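Local coordinates for protein cellulose 1,4-beta-cellobiosidase (Thermobifida fusca, PDB 4JJJ) that probably hydrolyses the beta-1,4 links of cellulose to release cellobiose, the part described being its glycoside hydrolase family 48 catalytic domain, at residues T543-S548 against R617-A622; P30-E35 against E40-G45. The protein carries 1 engineered substitution. All blocks are in the same frame, centred on the assembly; numbering follows the deposited sequence. Where two conformers were deposited one is given.

Interaction 1. Residues T543-S548 against R617-A622; sequences TPEQPS and RHRFWA. With GLC (alpha-D-glucopyranose), chain C; BGC (beta-D-glucopyranose), chain B; BGC (beta-D-glucopyranose), chain D.
Glu545 and Arg619 meet end-on in a two-pronged salt bridge: Arg619 NH1 donates to Glu545 OE1 at 3.0 Å, and Arg619 NH2 to Glu545 OE2 at 2.8 Å. Both bonds use syn lone pairs and lie in the guanidinium plane, the two flat groups only 14° apart. Arg619 runs extended from CG to NE, which brings its guanidinium to the carboxylate; its NH2 also forms a salt bridge to Glu40. Arg617 NH1 reaches the same Glu545 OE2 from above the carboxylate plane, at 2.9 Å on a more bent path (142°). Two guanidinium groups converging on OE2 would probably favour an ionised Glu545. A leucine in place of Arg619 would probably strip Glu545 of its two-pronged partner, leaving Arg617 and a water to hold it, and cost Glu40 its salt bridge.

Pro547 CG covers one face of the Arg617 guanidinium, 3.6 Å from NH1, while C6 of the glucose modelled as two overlapping anomers sits over a face of Arg619. In the ring plane of Trp621, NE1 donates to O2 of the adjoining chain D glucose at 3.0 Å.

Two waters complete the contact, one joining Thr543 N to Arg617 O, the other Thr543 O, Glu545 OE1 and Arg617 N.

Arg619 is the N-cap of helix 620-637, on which Trp621 touches Glu51 of helix 50-67 and meets Trp420 of helix 416-432 edge-to-face; Glu545 comes from the loop after helix 519-533.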
loop_
_atom_site.group_PDB
_atom_site.type_symbol
_atom_site.label_atom_id
_atom_site.label_comp_id
_atom_site.label_asym_id
_atom_site.label_seq_id
_atom_site.Cartn_x
_atom_site.Cartn_y
_atom_site.Cartn_z
ATOM N N THR A 543 -8.757 -15.221 -14.139
ATOM C CA THR A 543 -10.077 -15.800 -13.881
ATOM C C THR A 543 -11.155 -14.706 -14.003
ATOM O O THR A 543 -10.876 -13.541 -13.963
ATOM C CB THR A 543 -10.166 -16.331 -12.410
ATOM O OG1 THR A 543 -9.786 -15.263 -11.515
ATOM C CG2 THR A 543 -9.223 -17.530 -12.242
ATOM N N PRO A 544 -12.393 -15.110 -14.320
ATOM C CA PRO A 544 -13.434 -14.087 -14.407
ATOM C C PRO A 544 -13.761 -13.287 -13.176
ATOM O O PRO A 544 -13.840 -13.801 -12.082
ATOM C CB PRO A 544 -14.725 -14.935 -14.774
ATOM C CG PRO A 544 -14.188 -16.306 -15.133
ATOM C CD PRO A 544 -12.903 -16.481 -14.432
ATOM N N GLU A 545 -13.923 -11.970 -13.370
ATOM C CA GLU A 545 -14.443 -11.100 -12.300
ATOM C C GLU A 545 -15.474 -10.144 -12.930
ATOM O O GLU A 545 -15.441 -9.891 -14.144
ATOM C CB GLU A 545 -13.342 -10.436 -11.512
ATOM C CG GLU A 545 -12.698 -9.338 -12.130
ATOM C CD GLU A 545 -11.598 -8.649 -11.309
ATOM O OE1 GLU A 545 -10.567 -9.308 -11.385
ATOM O OE2 GLU A 545 -11.700 -7.518 -10.735
ATOM N N GLN A 546 -16.339 -9.630 -12.082
ATOM C CA GLN A 546 -17.442 -8.774 -12.550
ATOM C C GLN A 546 -17.569 -7.541 -11.647
ATOM O O GLN A 546 -18.375 -7.528 -10.700
ATOM C CB GLN A 546 -18.713 -9.598 -12.654
ATOM C CG GLN A 546 -19.858 -8.832 -13.266
ATOM C CD GLN A 546 -21.120 -9.695 -13.348
ATOM O OE1 GLN A 546 -21.498 -10.305 -12.334
ATOM N NE2 GLN A 546 -21.779 -9.749 -14.521
ATOM N N PRO A 547 -16.763 -6.514 -11.957
ATOM C CA PRO A 547 -16.709 -5.317 -11.120
ATOM C C PRO A 547 -18.004 -4.492 -11.231
ATOM O O PRO A 547 -18.846 -4.689 -12.114
ATOM C CB PRO A 547 -15.508 -4.502 -11.656
ATOM C CG PRO A 547 -15.076 -5.213 -12.813
ATOM C CD PRO A 547 -15.699 -6.538 -12.975
ATOM N N SER A 548 -18.272 -3.636 -10.246
ATOM C CA SER A 548 -19.416 -2.710 -10.353
ATOM C C SER A 548 -18.953 -1.309 -10.701
ATOM O O SER A 548 -17.945 -0.853 -10.232
ATOM C CB SER A 548 -20.289 -2.662 -9.099
ATOM O OG SER A 548 -19.597 -2.173 -7.998
ATOM N N ARG A 617 -8.676 -9.995 -15.729
ATOM C CA ARG A 617 -7.697 -8.946 -15.595
ATOM C C ARG A 617 -6.286 -9.517 -15.240
ATOM O O ARG A 617 -6.179 -10.558 -14.558
ATOM C CB ARG A 617 -8.117 -7.960 -14.474
ATOM C CG ARG A 617 -9.249 -7.055 -14.934
ATOM C CD ARG A 617 -9.963 -6.470 -13.798
ATOM N NE ARG A 617 -10.727 -5.275 -14.198
ATOM C CZ ARG A 617 -11.384 -4.512 -13.317
ATOM N NH1 ARG A 617 -11.553 -4.901 -12.053
ATOM N NH2 ARG A 617 -11.937 -3.363 -13.725
ATOM N N HIS A 618 -5.291 -8.782 -15.660
ATOM C CA HIS A 618 -3.851 -9.109 -15.446
ATOM C C HIS A 618 -3.265 -7.918 -14.690
ATOM O O HIS A 618 -2.598 -7.032 -15.228
ATOM C CB HIS A 618 -3.216 -9.352 -16.790
ATOM C CG HIS A 618 -3.872 -10.478 -17.512
ATOM N ND1 HIS A 618 -4.939 -10.237 -18.323
ATOM C CD2 HIS A 618 -3.692 -11.835 -17.547
ATOM C CE1 HIS A 618 -5.406 -11.368 -18.817
ATOM N NE2 HIS A 618 -4.637 -12.349 -18.399
ATOM N N ARG A 619 -3.444 -7.890 -13.353
ATOM C CA ARG A 619 -2.842 -6.943 -12.418
ATOM C C ARG A 619 -1.391 -7.337 -12.240
ATOM O O ARG A 619 -1.100 -8.474 -11.979
ATOM C CB ARG A 619 -3.532 -6.951 -11.078
ATOM C CG ARG A 619 -4.998 -6.439 -11.157
ATOM C CD ARG A 619 -5.632 -6.673 -9.753
ATOM N NE ARG A 619 -7.011 -6.177 -9.725
ATOM C CZ ARG A 619 -8.072 -6.860 -10.103
ATOM N NH1 ARG A 619 -7.967 -8.076 -10.574
ATOM N NH2 ARG A 619 -9.253 -6.281 -9.983
ATOM N N PHE A 620 -0.529 -6.374 -12.383
ATOM C CA PHE A 620 0.936 -6.667 -12.258
ATOM C C PHE A 620 1.299 -7.416 -10.975
ATOM O O PHE A 620 1.966 -8.455 -10.986
ATOM C CB PHE A 620 1.741 -5.420 -12.415
ATOM C CG PHE A 620 3.239 -5.651 -12.421
ATOM C CD1 PHE A 620 3.876 -6.188 -13.561
ATOM C CD2 PHE A 620 4.046 -5.416 -11.310
ATOM C CE1 PHE A 620 5.237 -6.430 -13.603
ATOM C CE2 PHE A 620 5.407 -5.680 -11.353
ATOM C CZ PHE A 620 6.011 -6.191 -12.493
ATOM N N TRP A 621 0.851 -6.881 -9.865
ATOM C CA TRP A 621 1.188 -7.435 -8.566
ATOM C C TRP A 621 0.673 -8.850 -8.505
ATOM O O TRP A 621 1.322 -9.697 -7.951
ATOM C CB TRP A 621 0.694 -6.573 -7.457
ATOM C CG TRP A 621 -0.793 -6.594 -7.082
ATOM C CD1 TRP A 621 -1.714 -5.668 -7.379
ATOM C CD2 TRP A 621 -1.527 -7.621 -6.327
ATOM N NE1 TRP A 621 -2.916 -5.991 -6.855
ATOM C CE2 TRP A 621 -2.829 -7.168 -6.168
ATOM C CE3 TRP A 621 -1.142 -8.805 -5.677
ATOM C CZ2 TRP A 621 -3.775 -7.851 -5.453
ATOM C CZ3 TRP A 621 -2.054 -9.478 -4.966
ATOM C CH2 TRP A 621 -3.394 -9.014 -4.852
ATOM N N ALA A 622 -0.494 -9.136 -9.018
ATOM C CA ALA A 622 -1.110 -10.457 -8.904
ATOM C C ALA A 622 -0.317 -11.456 -9.751
ATOM O O ALA A 622 -0.149 -12.619 -9.397
ATOM C CB ALA A 622 -2.581 -10.418 -9.318
HETATM C C1 GLC C . -10.903 -6.753 -5.553
HETATM C C2 GLC C . -10.782 -5.917 -4.343
HETATM C C3 GLC C . -9.734 -4.794 -4.561
HETATM C C4 GLC C . -8.385 -5.389 -4.982
HETATM C C5 GLC C . -8.667 -6.304 -6.177
HETATM C C6 GLC C . -7.490 -7.080 -6.691
HETATM O O1 GLC C . -11.347 -5.850 -6.487
HETATM O O2 GLC C . -12.073 -5.193 -4.135
HETATM O O3 GLC C . -9.626 -3.958 -3.421
HETATM O O4 GLC C . -7.512 -4.333 -5.437
HETATM O O5 GLC C . -9.629 -7.299 -5.821
HETATM O O6 GLC C . -7.067 -7.947 -5.699
HETATM C C2 BGC B . -10.626 -5.942 -3.849
HETATM C C3 BGC B . -9.613 -4.837 -4.126
HETATM C C4 BGC B . -8.383 -5.400 -4.868
HETATM C C5 BGC B . -8.698 -6.330 -6.055
HETATM C C6 BGC B . -7.484 -7.125 -6.544
HETATM C C1 BGC B . -10.896 -6.757 -5.091
HETATM O O1 BGC B . -11.815 -7.828 -4.696
HETATM O O2 BGC B . -11.817 -5.234 -3.369
HETATM O O3 BGC B . -9.203 -4.204 -2.910
HETATM O O4 BGC B . -7.542 -4.360 -5.372
HETATM O O5 BGC B . -9.682 -7.291 -5.674
HETATM O O6 BGC B . -7.003 -8.035 -5.589
HETATM C C2 BGC D . -5.415 -3.346 -5.503
HETATM C C3 BGC D . -4.103 -3.058 -4.776
HETATM C C4 BGC D . -4.385 -2.538 -3.337
HETATM C C5 BGC D . -5.422 -3.416 -2.591
HETATM C C6 BGC D . -5.807 -2.782 -1.275
HETATM C C1 BGC D . -6.324 -4.249 -4.691
HETATM O O2 BGC D . -5.145 -4.002 -6.735
HETATM O O3 BGC D . -3.368 -2.099 -5.575
HETATM O O4 BGC D . -3.135 -2.492 -2.620
HETATM O O5 BGC D . -6.565 -3.574 -3.441
HETATM O O6 BGC D . -6.329 -1.482 -1.471
HETATM O O HOH W 1 -7.780 -12.548 -13.130
HETATM O O HOH W 2 -10.043 -10.987 -13.359
#

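Interaction 2. Residues P30-E35 against E40-G45; sequences PYHSVE and EAPDHG. With BGC (beta-D-glucopyranose), chain D; GLC (alpha-D-glucopyranose), chain C; BGC (beta-D-glucopyranose), chain B.
Tyr31 meets Gly45 through its CB, which lies 3.6 Å from Gly45 O, while its hydroxyl is hydrogen-bonded to Asp153, a zinc ligand.

His32 carries the side-chain half of the contact. Its CG stands opposite the backbone N (chi1 175°), which carries the imidazole across Pro42 with NE2 toward Glu40. Pro42 CG sits over the middle of one ring face in a CH-pi contact, 3.5 Å from the His32 ring centroid and almost on the ring normal. At the ring edge, His32 NE2 donates to Glu40 OE2 at 2.9 Å, with the acceptor in the ring plane. The carboxylate stands nearly upright to the imidazole, the planes 86° apart, and OE2 is met on its anti side, from somewhat out of the carboxylate plane. That same Glu40 OE2 accepts from O2 of the chain D glucose at 2.7 Å, so imidazole and sugar share one oxygen. His32 thus lines the pocket itself, CE1 lying 3.4 Å from the same O2, while its NE2 bond fixes the carboxylate that grips the sugar.

Ser33 switches the contact to backbone: its N donates to Gly45 O at 3.0 Å. Its OG turns back within the segment to Glu35 O, at 2.7 Å.

Glu35 O receives a CA-H...O contact from Gly45 CA at 3.4 Å; a CB on Gly45 would run into this oxygen.

A histidine-carboxylate hydrogen bond at the edge of a sugar pocket is the core of this arrangement. His32, Glu40 and Ala41 line the site of a bound cellobiose unit, consistent with a product-binding site in this (alpha/alpha)6 family 48 enzyme, next to Glu51, the predicted proton donor.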
loop_
_atom_site.group_PDB
_atom_site.type_symbol
_atom_site.label_atom_id
_atom_site.label_comp_id
_atom_site.label_asym_id
_atom_site.label_seq_id
_atom_site.Cartn_x
_atom_site.Cartn_y
_atom_site.Cartn_z
ATOM N N PRO A 30 6.469 -0.739 -14.577
ATOM C CA PRO A 30 5.268 -1.572 -14.666
ATOM C C PRO A 30 4.005 -0.750 -14.544
ATOM O O PRO A 30 3.995 0.247 -13.823
ATOM C CB PRO A 30 5.353 -2.494 -13.437
ATOM C CG PRO A 30 6.116 -1.670 -12.438
ATOM C CD PRO A 30 7.178 -0.954 -13.315
ATOM N N TYR A 31 2.970 -1.145 -15.239
ATOM C CA TYR A 31 1.637 -0.597 -15.041
ATOM C C TYR A 31 0.984 -1.301 -13.896
ATOM O O TYR A 31 1.331 -2.410 -13.550
ATOM C CB TYR A 31 0.813 -0.842 -16.299
ATOM C CG TYR A 31 1.268 -0.150 -17.587
ATOM C CD1 TYR A 31 1.424 1.248 -17.654
ATOM C CD2 TYR A 31 1.453 -0.873 -18.728
ATOM C CE1 TYR A 31 1.723 1.877 -18.846
ATOM C CE2 TYR A 31 1.781 -0.237 -19.906
ATOM C CZ TYR A 31 1.913 1.109 -19.926
ATOM O OH TYR A 31 2.224 1.755 -21.155
ATOM N N HIS A 32 -0.083 -0.686 -13.349
ATOM C CA HIS A 32 -0.931 -1.365 -12.352
ATOM C C HIS A 32 -1.496 -2.661 -12.933
ATOM O O HIS A 32 -1.505 -3.705 -12.328
ATOM C CB HIS A 32 -2.024 -0.445 -11.858
ATOM C CG HIS A 32 -2.970 -1.158 -10.924
ATOM N ND1 HIS A 32 -2.621 -1.473 -9.621
ATOM C CD2 HIS A 32 -4.245 -1.574 -11.091
ATOM C CE1 HIS A 32 -3.626 -2.079 -9.043
ATOM N NE2 HIS A 32 -4.647 -2.131 -9.890
ATOM N N SER A 33 -1.935 -2.548 -14.188
ATOM C CA SER A 33 -2.501 -3.713 -14.922
ATOM C C SER A 33 -2.376 -3.538 -16.402
ATOM O O SER A 33 -2.247 -2.448 -16.928
ATOM C CB SER A 33 -3.981 -3.954 -14.548
ATOM O OG SER A 33 -4.721 -2.793 -14.780
ATOM N N VAL A 34 -2.460 -4.658 -17.110
ATOM C CA VAL A 34 -2.431 -4.622 -18.559
ATOM C C VAL A 34 -3.641 -3.852 -19.111
ATOM O O VAL A 34 -3.476 -2.925 -19.980
ATOM C CB VAL A 34 -2.363 -6.053 -19.147
ATOM C CG1 VAL A 34 -2.595 -5.998 -20.640
ATOM C CG2 VAL A 34 -1.057 -6.735 -18.859
ATOM N N GLU A 35 -4.793 -4.131 -18.544
ATOM C CA GLU A 35 -6.059 -3.519 -18.906
ATOM C C GLU A 35 -6.104 -2.118 -18.314
ATOM O O GLU A 35 -5.657 -1.916 -17.194
ATOM C CB GLU A 35 -7.273 -4.398 -18.446
ATOM C CG GLU A 35 -7.317 -5.805 -18.977
ATOM C CD GLU A 35 -6.325 -6.755 -18.277
ATOM O OE1 GLU A 35 -5.909 -6.460 -17.121
ATOM O OE2 GLU A 35 -6.057 -7.796 -18.953
ATOM N N GLU A 40 -9.978 0.896 -8.276
ATOM C CA GLU A 40 -9.967 0.108 -7.023
ATOM C C GLU A 40 -9.102 0.695 -5.938
ATOM O O GLU A 40 -9.418 0.616 -4.757
ATOM C CB GLU A 40 -9.648 -1.375 -7.264
ATOM C CG GLU A 40 -8.290 -1.653 -7.899
ATOM C CD GLU A 40 -8.168 -3.063 -8.530
ATOM O OE1 GLU A 40 -9.197 -3.715 -8.749
ATOM O OE2 GLU A 40 -6.962 -3.423 -8.675
ATOM N N ALA A 41 -7.957 1.236 -6.276
ATOM C CA ALA A 41 -7.036 1.893 -5.395
ATOM C C ALA A 41 -6.329 2.984 -6.170
ATOM O O ALA A 41 -6.666 4.113 -5.974
ATOM C CB ALA A 41 -6.090 0.962 -4.602
ATOM N N PRO A 42 -5.571 2.642 -7.228
ATOM C CA PRO A 42 -5.421 3.542 -8.379
ATOM C C PRO A 42 -6.787 3.585 -9.064
ATOM O O PRO A 42 -7.624 2.703 -8.822
ATOM C CB PRO A 42 -4.314 2.903 -9.215
ATOM C CG PRO A 42 -4.489 1.476 -8.949
ATOM C CD PRO A 42 -4.875 1.316 -7.490
ATOM N N ASP A 43 -6.937 4.536 -9.981
ATOM C CA ASP A 43 -8.183 4.668 -10.697
ATOM C C ASP A 43 -8.028 4.571 -12.201
ATOM O O ASP A 43 -9.010 4.848 -12.922
ATOM C CB ASP A 43 -8.943 5.944 -10.258
ATOM C CG ASP A 43 -8.302 7.221 -10.625
ATOM O OD1 ASP A 43 -7.407 7.283 -11.498
ATOM O OD2 ASP A 43 -8.651 8.305 -9.995
ATOM N N HIS A 44 -6.884 4.108 -12.655
ATOM C CA HIS A 44 -6.614 3.821 -14.059
ATOM C C HIS A 44 -5.551 2.768 -14.139
ATOM O O HIS A 44 -4.584 2.829 -13.329
ATOM C CB HIS A 44 -6.235 5.077 -14.838
ATOM C CG HIS A 44 -6.188 4.892 -16.313
ATOM N ND1 HIS A 44 -5.083 4.413 -17.010
ATOM C CD2 HIS A 44 -7.174 5.019 -17.246
ATOM C CE1 HIS A 44 -5.371 4.310 -18.307
ATOM N NE2 HIS A 44 -6.632 4.690 -18.463
ATOM N N GLY A 45 -5.689 1.812 -15.083
ATOM C CA GLY A 45 -4.765 0.669 -15.180
ATOM C C GLY A 45 -3.373 1.050 -15.495
ATOM O O GLY A 45 -2.451 0.271 -15.223
HETATM C C2 BGC D . -5.415 -3.346 -5.503
HETATM C C3 BGC D . -4.103 -3.058 -4.776
HETATM C C4 BGC D . -4.385 -2.538 -3.337
HETATM C C5 BGC D . -5.422 -3.416 -2.591
HETATM C C6 BGC D . -5.807 -2.782 -1.275
HETATM C C1 BGC D . -6.324 -4.249 -4.691
HETATM O O2 BGC D . -5.145 -4.002 -6.735
HETATM O O3 BGC D . -3.368 -2.099 -5.575
HETATM O O4 BGC D . -3.135 -2.492 -2.620
HETATM O O5 BGC D . -6.565 -3.574 -3.441
HETATM O O6 BGC D . -6.329 -1.482 -1.471
HETATM C C1 GLC C . -10.903 -6.753 -5.553
HETATM C C2 GLC C . -10.782 -5.917 -4.343
HETATM C C3 GLC C . -9.734 -4.794 -4.561
HETATM C C4 GLC C . -8.385 -5.389 -4.982
HETATM C C5 GLC C . -8.667 -6.304 -6.177
HETATM C C6 GLC C . -7.490 -7.080 -6.691
HETATM O O1 GLC C . -11.347 -5.850 -6.487
HETATM O O2 GLC C . -12.073 -5.193 -4.135
HETATM O O3 GLC C . -9.626 -3.958 -3.421
HETATM O O4 GLC C . -7.512 -4.333 -5.437
HETATM O O5 GLC C . -9.629 -7.299 -5.821
HETATM O O6 GLC C . -7.067 -7.947 -5.699
HETATM C C2 BGC B . -10.626 -5.942 -3.849
HETATM C C3 BGC B . -9.613 -4.837 -4.126
HETATM C C4 BGC B . -8.383 -5.400 -4.868
HETATM C C5 BGC B . -8.698 -6.330 -6.055
HETATM C C6 BGC B . -7.484 -7.125 -6.544
HETATM C C1 BGC B . -10.896 -6.757 -5.091
HETATM O O1 BGC B . -11.815 -7.828 -4.696
HETATM O O2 BGC B . -11.817 -5.234 -3.369
HETATM O O3 BGC B . -9.203 -4.204 -2.910
HETATM O O4 BGC B . -7.542 -4.360 -5.372
HETATM O O5 BGC B . -9.682 -7.291 -5.674
HETATM O O6 BGC B . -7.003 -8.035 -5.589
#

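Overall arrangement
Near the N terminus, interaction 2 closes first: after strand 27-30 the chain turns through 30-35 and returns as 40-45 before entering strand 47-49, a short loop with four residues between the paired segments. Interaction 1 closes much later and spans a longer, mostly irregular excursion from the loop after helix 519-533 to the start of helix 620-637. The two are therefore in series and neither nest nor cross, yet they touch in space. His618 ND1 approaches Glu35 OE2, and Phe620 N approaches His32 O, both probable hydrogen bonds. The C-terminal helix is thereby docked onto the N-terminal loop, and both contacts wall the same cellobiose.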